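PDB 4TWB: ribose-phosphate pyrophosphokinase from Sulfolobus solfataricus, which catalyses the transfer of a pyrophosphoryl group from ATP to the 1-hydroxyl of ribose 5-phosphate, giving PRPP and AMP, with magnesium as cofactor. Local coordinates for residues G117-L121 / S133-G137; Y88-S92 / S105-L110; I45-L51 / L77-T83. The contacts are given in a common frame with arbitrary orientation. Residues are numbered along the deposited sequence.

Overall arrangement
All three contacts gather in the N-terminal half of the subunit, around the sheet in which strands 49-53, 81-86, 120-124 and 138-142 lie side by side. Contact 3 pairs the first two of these at their N-terminal ends. Contact 1, with its centre about 15 Å from that of contact 3, carries on across the sheet: Asn119 OD1 lies 2.8 Å from Leu82 N, and Thr120 N 3.1 Å from Leu82 O. Contact 2 packs the loop after strand 81-86 on helix 105-114, and its Leu110 CG meets Phe135 CB of contact 1 at 3.6 Å. It alone approaches the nucleotide: the Tyr91 side chain is about 6 Å, nearest atoms, from a bound AMP.

Contact 1. Residues G117-L121 / S133-G137; sequences GVNTL and SYFKG
Apolar packing revolves around Phe135. Its t rotamer (chi1 178°) sends the ring from the loop 133-137 toward the start of strand 120-124. Leu121 CB sits over one ring face as a CH-pi contact, 3.9 Å from the centroid and 23° off the normal, with its closest approach to Phe135 CE2 at 3.6 Å. Val118, also t, brings CG1 to 3.9 Å from Phe135 CZ. Two backbone carbonyls also touch the ring: Val118 O is 3.5 Å from Phe135 CZ, and Asn119 O lies at the ring edge, 3.8 Å from CE2. The same Asn119 O takes a CA-H...O contact from Gly137 CA at 3.3 Å, where the backbones are closest (CA-CA 5.2 Å); a CB on Gly137 would clash with that oxygen. Gly117 (phi 105°) is the C-prime residue of the Schellman motif ending helix 105-114. Outside the pair, Leu110 and Ser114 of that helix also pack on Phe135. The arrangement is a helix-to-strand turn of an alpha/beta sheet, covered by the loop that leads into parallel strand 138-142.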
loop_
_atom_site.group_PDB
_atom_site.type_symbol
_atom_site.label_atom_id
_atom_site.label_comp_id
_atom_site.label_asym_id
_atom_site.label_seq_id
_atom_site.Cartn_x
_atom_site.Cartn_y
_atom_site.Cartn_z
ATOM N N GLY A 117 -7.885 8.714 -12.556
ATOM C CA GLY A 117 -7.615 9.538 -13.732
ATOM C C GLY A 117 -6.619 9.084 -14.797
ATOM O O GLY A 117 -6.240 9.882 -15.659
ATOM N N VAL A 118 -6.183 7.825 -14.753
ATOM C CA VAL A 118 -5.281 7.306 -15.783
ATOM C C VAL A 118 -6.050 7.035 -17.082
ATOM O O VAL A 118 -7.037 6.289 -17.105
ATOM C CB VAL A 118 -4.555 6.024 -15.325
ATOM C CG1 VAL A 118 -3.685 5.504 -16.430
ATOM C CG2 VAL A 118 -3.716 6.295 -14.094
ATOM N N ASN A 119 -5.593 7.654 -18.163
ATOM C CA ASN A 119 -6.255 7.516 -19.454
ATOM C C ASN A 119 -5.695 6.336 -20.228
ATOM O O ASN A 119 -6.432 5.509 -20.776
ATOM C CB ASN A 119 -6.067 8.787 -20.284
ATOM C CG ASN A 119 -6.753 9.990 -19.674
ATOM O OD1 ASN A 119 -6.112 10.992 -19.340
ATOM N ND2 ASN A 119 -8.064 9.893 -19.517
ATOM N N THR A 120 -4.371 6.265 -20.262
ATOM C CA THR A 120 -3.678 5.230 -20.999
ATOM C C THR A 120 -2.718 4.530 -20.070
ATOM O O THR A 120 -1.931 5.180 -19.379
ATOM C CB THR A 120 -2.909 5.824 -22.200
ATOM O OG1 THR A 120 -3.808 6.000 -23.303
ATOM C CG2 THR A 120 -1.791 4.901 -22.630
ATOM N N LEU A 121 -2.792 3.199 -20.065
ATOM C CA LEU A 121 -1.914 2.355 -19.248
ATOM C C LEU A 121 -0.893 1.585 -20.093
ATOM O O LEU A 121 -1.262 0.875 -21.035
ATOM C CB LEU A 121 -2.767 1.394 -18.424
ATOM C CG LEU A 121 -2.093 0.258 -17.664
ATOM C CD1 LEU A 121 -1.068 0.795 -16.705
ATOM C CD2 LEU A 121 -3.143 -0.543 -16.910
ATOM N N SER A 133 -7.928 -6.263 -19.599
ATOM C CA SER A 133 -9.232 -5.904 -20.146
ATOM C C SER A 133 -10.052 -5.147 -19.096
ATOM O O SER A 133 -10.913 -4.324 -19.431
ATOM C CB SER A 133 -9.989 -7.150 -20.625
ATOM O OG SER A 133 -10.480 -7.914 -19.532
ATOM N N TYR A 134 -9.779 -5.427 -17.827
ATOM C CA TYR A 134 -10.486 -4.782 -16.729
ATOM C C TYR A 134 -10.290 -3.272 -16.754
ATOM O O TYR A 134 -11.174 -2.520 -16.332
ATOM C CB TYR A 134 -10.024 -5.340 -15.382
ATOM C CG TYR A 134 -10.445 -6.772 -15.105
ATOM C CD1 TYR A 134 -11.787 -7.120 -15.026
ATOM C CD2 TYR A 134 -9.497 -7.770 -14.900
ATOM C CE1 TYR A 134 -12.172 -8.429 -14.756
ATOM C CE2 TYR A 134 -9.867 -9.074 -14.639
ATOM C CZ TYR A 134 -11.205 -9.401 -14.565
ATOM O OH TYR A 134 -11.567 -10.705 -14.301
ATOM N N PHE A 135 -9.130 -2.833 -17.245
ATOM C CA PHE A 135 -8.830 -1.404 -17.329
ATOM C C PHE A 135 -9.656 -0.780 -18.445
ATOM O O PHE A 135 -9.688 -1.292 -19.567
ATOM C CB PHE A 135 -7.348 -1.171 -17.574
ATOM C CG PHE A 135 -6.973 0.279 -17.707
ATOM C CD1 PHE A 135 -6.976 1.117 -16.604
ATOM C CD2 PHE A 135 -6.593 0.799 -18.931
ATOM C CE1 PHE A 135 -6.612 2.449 -16.715
ATOM C CE2 PHE A 135 -6.225 2.124 -19.057
ATOM C CZ PHE A 135 -6.237 2.954 -17.944
ATOM N N LYS A 136 -10.325 0.328 -18.126
ATOM C CA LYS A 136 -11.306 0.914 -19.032
ATOM C C LYS A 136 -10.703 1.803 -20.126
ATOM O O LYS A 136 -11.226 1.860 -21.241
ATOM C CB LYS A 136 -12.403 1.638 -18.246
ATOM C CG LYS A 136 -13.343 0.675 -17.523
ATOM C CD LYS A 136 -13.812 -0.440 -18.473
ATOM C CE LYS A 136 -14.435 -1.623 -17.727
ATOM N NZ LYS A 136 -14.620 -2.825 -18.607
ATOM N N GLY A 137 -9.601 2.478 -19.817
ATOM C CA GLY A 137 -8.912 3.290 -20.806
ATOM C C GLY A 137 -8.207 2.522 -21.914
ATOM O O GLY A 137 -8.546 1.371 -22.217
#

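Contact 2. Residues Y88-S92 / S105-L110; sequences YLAYS and SIKTIL
Leu89 (chi1 t, chi2 p) reaches over one face of helix 105-114, its CD2 3.8 Å from Ile106 CD1 and 3.9 Å from Leu110 CD1, while its CD1 is 4.4 Å from Ile109 CG2. This is loop-on-helix packing in the N-terminal, PRTase-like domain, where the chain leaving strand 81-86 folds back against the next helix. The helix is regular, with hydrogen bonds Ile109 N to Ser105 O and Leu110 N to Ile106 O, both 3.0 Å. The loop comes closest at Tyr91 and Ile106, CA to CA 5.4 Å. Tyr91 has left-handed backbone angles (64/30) and an m side chain; its CB lies 4.2 Å from Ile109 CG1 and its ring CD1 3.5 Å from Ser105 CB. Its hydroxyl is hydrogen-bonded to Asp61 and to Ser37 N of the second subunit, and its backbone N to Glu36 of that subunit. Since Glu36 lines the AMP pocket, the loop ties this packing to the dimer interface and nucleotide site. Ile106 also packs against the loop backbone, with CD1 3.6 Å from Ala90 O and CB 3.2 Å from Tyr91 O. Ser92 turns back within the loop: its OG donates a 2.6 Å hydrogen bond to Leu89 O.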
loop_
_atom_site.group_PDB
_atom_site.type_symbol
_atom_site.label_atom_id
_atom_site.label_comp_id
_atom_site.label_asym_id
_atom_site.label_seq_id
_atom_site.Cartn_x
_atom_site.Cartn_y
_atom_site.Cartn_z
ATOM N N TYR A 88 6.588 -2.762 -14.115
ATOM C CA TYR A 88 6.080 -3.967 -13.473
ATOM C C TYR A 88 4.774 -3.653 -12.743
ATOM O O TYR A 88 4.762 -2.875 -11.793
ATOM C CB TYR A 88 7.103 -4.556 -12.499
ATOM C CG TYR A 88 6.549 -5.717 -11.700
ATOM C CD1 TYR A 88 6.235 -6.923 -12.319
ATOM C CD2 TYR A 88 6.320 -5.604 -10.332
ATOM C CE1 TYR A 88 5.715 -7.990 -11.593
ATOM C CE2 TYR A 88 5.796 -6.662 -9.598
ATOM C CZ TYR A 88 5.497 -7.853 -10.235
ATOM O OH TYR A 88 4.978 -8.906 -9.513
ATOM N N LEU A 89 3.679 -4.249 -13.195
ATOM C CA LEU A 89 2.391 -4.067 -12.552
ATOM C C LEU A 89 2.186 -5.138 -11.477
ATOM O O LEU A 89 2.179 -6.326 -11.775
ATOM C CB LEU A 89 1.275 -4.136 -13.593
ATOM C CG LEU A 89 -0.142 -3.958 -13.041
ATOM C CD1 LEU A 89 -0.237 -2.697 -12.204
ATOM C CD2 LEU A 89 -1.156 -3.930 -14.167
ATOM N N ALA A 90 2.019 -4.719 -10.226
ATOM C CA ALA A 90 1.872 -5.666 -9.115
ATOM C C ALA A 90 0.492 -6.318 -9.095
ATOM O O ALA A 90 -0.439 -5.833 -9.711
ATOM C CB ALA A 90 2.171 -4.987 -7.773
ATOM N N TYR A 91 0.374 -7.431 -8.394
ATOM C CA TYR A 91 -0.876 -8.181 -8.318
ATOM C C TYR A 91 -1.303 -8.735 -9.674
ATOM O O TYR A 91 -2.489 -8.908 -9.947
ATOM C CB TYR A 91 -1.974 -7.348 -7.628
ATOM C CG TYR A 91 -1.664 -7.144 -6.155
ATOM C CD1 TYR A 91 -2.078 -8.070 -5.201
ATOM C CD2 TYR A 91 -0.902 -6.054 -5.726
ATOM C CE1 TYR A 91 -1.768 -7.911 -3.849
ATOM C CE2 TYR A 91 -0.583 -5.882 -4.379
ATOM C CZ TYR A 91 -1.022 -6.816 -3.447
ATOM O OH TYR A 91 -0.705 -6.660 -2.123
ATOM N N SER A 92 -0.317 -9.032 -10.515
ATOM C CA SER A 92 -0.589 -9.558 -11.846
ATOM C C SER A 92 -0.795 -11.055 -11.794
ATOM O O SER A 92 -1.577 -11.609 -12.567
ATOM C CB SER A 92 0.552 -9.225 -12.793
ATOM O OG SER A 92 0.560 -7.841 -13.038
ATOM N N SER A 105 -7.410 -9.542 -7.404
ATOM C CA SER A 105 -6.632 -8.346 -7.075
ATOM C C SER A 105 -6.414 -7.424 -8.271
ATOM O O SER A 105 -6.602 -6.211 -8.168
ATOM C CB SER A 105 -5.276 -8.729 -6.476
ATOM O OG SER A 105 -5.409 -9.712 -5.461
ATOM N N ILE A 106 -6.013 -7.995 -9.403
ATOM C CA ILE A 106 -5.668 -7.182 -10.558
ATOM C C ILE A 106 -6.880 -6.376 -11.032
ATOM O O ILE A 106 -6.737 -5.274 -11.571
ATOM C CB ILE A 106 -5.046 -8.022 -11.713
ATOM C CG1 ILE A 106 -4.308 -7.128 -12.711
ATOM C CG2 ILE A 106 -6.099 -8.830 -12.429
ATOM C CD1 ILE A 106 -3.076 -6.450 -12.152
ATOM N N LYS A 107 -8.072 -6.913 -10.814
ATOM C CA LYS A 107 -9.291 -6.218 -11.236
ATOM C C LYS A 107 -9.472 -4.941 -10.427
ATOM O O LYS A 107 -9.742 -3.872 -10.973
ATOM C CB LYS A 107 -10.526 -7.111 -11.075
ATOM C CG LYS A 107 -11.832 -6.437 -11.471
ATOM C CD LYS A 107 -12.989 -7.428 -11.540
ATOM C CE LYS A 107 -13.609 -7.698 -10.183
ATOM N NZ LYS A 107 -14.681 -6.704 -9.848
ATOM N N THR A 108 -9.310 -5.069 -9.112
ATOM C CA THR A 108 -9.421 -3.946 -8.198
ATOM C C THR A 108 -8.379 -2.875 -8.507
ATOM O O THR A 108 -8.699 -1.689 -8.599
ATOM C CB THR A 108 -9.234 -4.403 -6.751
ATOM O OG1 THR A 108 -10.216 -5.392 -6.427
ATOM C CG2 THR A 108 -9.377 -3.226 -5.792
ATOM N N ILE A 109 -7.130 -3.293 -8.658
ATOM C CA ILE A 109 -6.067 -2.359 -8.963
ATOM C C ILE A 109 -6.393 -1.591 -10.232
ATOM O O ILE A 109 -6.267 -0.365 -10.279
ATOM C CB ILE A 109 -4.745 -3.094 -9.169
ATOM C CG1 ILE A 109 -4.412 -3.930 -7.942
ATOM C CG2 ILE A 109 -3.627 -2.105 -9.469
ATOM C CD1 ILE A 109 -3.920 -3.098 -6.808
ATOM N N LEU A 110 -6.809 -2.320 -11.264
ATOM C CA LEU A 110 -7.079 -1.716 -12.573
ATOM C C LEU A 110 -8.256 -0.750 -12.504
ATOM O O LEU A 110 -8.189 0.377 -13.002
ATOM C CB LEU A 110 -7.320 -2.791 -13.643
ATOM C CG LEU A 110 -6.206 -3.042 -14.659
ATOM C CD1 LEU A 110 -4.851 -2.821 -14.039
ATOM C CD2 LEU A 110 -6.310 -4.440 -15.234
#

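Contact 3. Residues I45-L51 / L77-T83; sequences IRDEEVL and LGAKKLT
Ala79 CB is the apolar centre, 3.5 Å from Ile45 CG2 and 3.8 Å from Val50 CG2. Val50 CB meets Leu82 CD2 at 4.2 Å, and Ile74 of helix 60-76 packs on Val50, Ala79 and Leu82. On the other side of the sheet, Leu51 CD2 (chi1 m, chi2 t) rests 3.5 Å from Thr83 CB. The backbones run parallel: the axes of strands 49-51 and 81-83 approach to 4.9 Å at 12°, with Val50 level with Leu82 (CA-CA 5.1 Å) and Leu51 with Thr83 (4.9 Å). Val50 is hydrogen-bonded through both backbone groups, its N to Lys81 O at 2.8 Å and its O to Thr83 N at 3.0 Å. These are the neighbouring parallel strands of a beta-alpha-beta crossover, joined through helix 60-76. Leu77 leaves that helix, and Gly78 follows at phi 104°, where a CB would jam against the preceding carbonyl. Further out, Glu48 O accepts a hydrogen bond from Lys80 N at 2.6 Å, while Glu48 N donates one to Ile45 O, also 2.6 Å. The Arg46 guanidinium lays one face over Gly78 CA and Leu77 O. At the exposed end, Lys80 NZ makes a salt bridge to Asp47 OD1 at 3.1 Å.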
loop_
_atom_site.group_PDB
_atom_site.type_symbol
_atom_site.label_atom_id
_atom_site.label_comp_id
_atom_site.label_asym_id
_atom_site.label_seq_id
_atom_site.Cartn_x
_atom_site.Cartn_y
_atom_site.Cartn_z
ATOM N N ILE A 45 1.477 22.184 -15.070
ATOM C CA ILE A 45 1.113 21.099 -15.957
ATOM C C ILE A 45 -0.155 21.517 -16.662
ATOM O O ILE A 45 -0.571 20.894 -17.631
ATOM C CB ILE A 45 0.796 19.841 -15.139
ATOM C CG1 ILE A 45 2.077 19.206 -14.596
ATOM C CG2 ILE A 45 0.016 18.839 -15.957
ATOM C CD1 ILE A 45 1.786 18.068 -13.658
ATOM N N ARG A 46 -0.754 22.592 -16.156
ATOM C CA ARG A 46 -2.080 23.054 -16.574
ATOM C C ARG A 46 -2.707 22.304 -17.764
ATOM O O ARG A 46 -3.749 21.670 -17.605
ATOM C CB ARG A 46 -2.095 24.581 -16.779
ATOM C CG ARG A 46 -3.479 25.194 -17.059
ATOM C CD ARG A 46 -4.603 24.603 -16.192
ATOM N NE ARG A 46 -4.319 24.665 -14.759
ATOM C CZ ARG A 46 -5.146 24.225 -13.814
ATOM N NH1 ARG A 46 -6.319 23.692 -14.149
ATOM N NH2 ARG A 46 -4.804 24.316 -12.533
ATOM N N ASP A 47 -2.100 22.358 -18.947
ATOM C CA ASP A 47 -2.718 21.672 -20.087
ATOM C C ASP A 47 -1.824 20.658 -20.807
ATOM O O ASP A 47 -2.107 20.251 -21.939
ATOM C CB ASP A 47 -3.318 22.680 -21.068
ATOM C CG ASP A 47 -4.745 23.053 -20.708
ATOM O OD1 ASP A 47 -5.622 22.159 -20.754
ATOM O OD2 ASP A 47 -4.987 24.236 -20.379
ATOM N N GLU A 48 -0.768 20.237 -20.120
ATOM C CA GLU A 48 0.192 19.283 -20.654
ATOM C C GLU A 48 -0.372 17.857 -20.797
ATOM O O GLU A 48 -1.314 17.466 -20.096
ATOM C CB GLU A 48 1.427 19.263 -19.757
ATOM C CG GLU A 48 2.729 19.159 -20.511
ATOM C CD GLU A 48 3.034 20.423 -21.275
ATOM O OE1 GLU A 48 3.092 21.496 -20.622
ATOM O OE2 GLU A 48 3.206 20.337 -22.517
ATOM N N GLU A 49 0.199 17.092 -21.727
ATOM C CA GLU A 49 -0.024 15.651 -21.786
ATOM C C GLU A 49 1.082 14.994 -20.978
ATOM O O GLU A 49 2.268 15.260 -21.189
ATOM C CB GLU A 49 0.016 15.152 -23.223
ATOM C CG GLU A 49 -1.312 15.247 -23.955
ATOM C CD GLU A 49 -1.212 14.789 -25.406
ATOM O OE1 GLU A 49 -2.130 14.070 -25.870
ATOM O OE2 GLU A 49 -0.213 15.148 -26.077
ATOM N N VAL A 50 0.708 14.141 -20.038
ATOM C CA VAL A 50 1.700 13.604 -19.119
ATOM C C VAL A 50 2.042 12.134 -19.367
ATOM O O VAL A 50 1.193 11.315 -19.732
ATOM C CB VAL A 50 1.266 13.798 -17.664
ATOM C CG1 VAL A 50 2.350 13.307 -16.717
ATOM C CG2 VAL A 50 0.972 15.254 -17.412
ATOM N N LEU A 51 3.316 11.822 -19.187
ATOM C CA LEU A 51 3.771 10.446 -19.190
ATOM C C LEU A 51 4.309 10.169 -17.804
ATOM O O LEU A 51 5.422 10.584 -17.477
ATOM C CB LEU A 51 4.876 10.232 -20.225
ATOM C CG LEU A 51 4.511 10.391 -21.700
ATOM C CD1 LEU A 51 5.681 9.976 -22.583
ATOM C CD2 LEU A 51 3.261 9.591 -22.042
ATOM N N LEU A 77 -4.224 18.768 -11.160
ATOM C CA LEU A 77 -3.407 19.914 -11.531
ATOM C C LEU A 77 -3.648 20.389 -12.967
ATOM O O LEU A 77 -2.919 21.248 -13.470
ATOM C CB LEU A 77 -1.930 19.597 -11.328
ATOM C CG LEU A 77 -1.429 19.644 -9.884
ATOM C CD1 LEU A 77 -0.117 18.880 -9.752
ATOM C CD2 LEU A 77 -1.251 21.082 -9.450
ATOM N N GLY A 78 -4.657 19.821 -13.625
ATOM C CA GLY A 78 -5.063 20.285 -14.939
ATOM C C GLY A 78 -4.677 19.455 -16.153
ATOM O O GLY A 78 -5.295 19.607 -17.210
ATOM N N ALA A 79 -3.662 18.600 -16.018
ATOM C CA ALA A 79 -3.154 17.788 -17.128
ATOM C C ALA A 79 -4.225 17.397 -18.151
ATOM O O ALA A 79 -5.377 17.129 -17.782
ATOM C CB ALA A 79 -2.480 16.543 -16.592
ATOM N N LYS A 80 -3.834 17.343 -19.429
ATOM C CA LYS A 80 -4.779 17.084 -20.520
ATOM C C LYS A 80 -5.011 15.591 -20.718
ATOM O O LYS A 80 -6.103 15.144 -21.104
ATOM C CB LYS A 80 -4.291 17.719 -21.831
ATOM C CG LYS A 80 -5.400 18.014 -22.857
ATOM C CD LYS A 80 -6.293 19.198 -22.421
ATOM C CE LYS A 80 -7.352 18.799 -21.376
ATOM N NZ LYS A 80 -7.842 19.938 -20.525
ATOM N N LYS A 81 -3.970 14.818 -20.446
ATOM C CA LYS A 81 -4.033 13.370 -20.605
ATOM C C LYS A 81 -3.007 12.740 -19.674
ATOM O O LYS A 81 -1.884 13.246 -19.526
ATOM C CB LYS A 81 -3.724 12.990 -22.051
ATOM C CG LYS A 81 -4.171 11.597 -22.469
ATOM C CD LYS A 81 -3.371 11.121 -23.675
ATOM C CE LYS A 81 -4.093 10.015 -24.428
ATOM N NZ LYS A 81 -3.370 9.667 -25.687
ATOM N N LEU A 82 -3.399 11.648 -19.029
ATOM C CA LEU A 82 -2.480 10.937 -18.160
ATOM C C LEU A 82 -2.185 9.584 -18.785
ATOM O O LEU A 82 -3.098 8.783 -19.018
ATOM C CB LEU A 82 -3.074 10.737 -16.762
ATOM C CG LEU A 82 -2.085 10.714 -15.594
ATOM C CD1 LEU A 82 -2.529 9.670 -14.583
ATOM C CD2 LEU A 82 -0.643 10.465 -16.035
ATOM N N THR A 83 -0.906 9.347 -19.061
ATOM C CA THR A 83 -0.441 8.038 -19.483
ATOM C C THR A 83 0.435 7.480 -18.381
ATOM O O THR A 83 1.482 8.046 -18.045
ATOM C CB THR A 83 0.362 8.107 -20.783
ATOM O OG1 THR A 83 -0.513 8.448 -21.866
ATOM C CG2 THR A 83 1.016 6.768 -21.061
#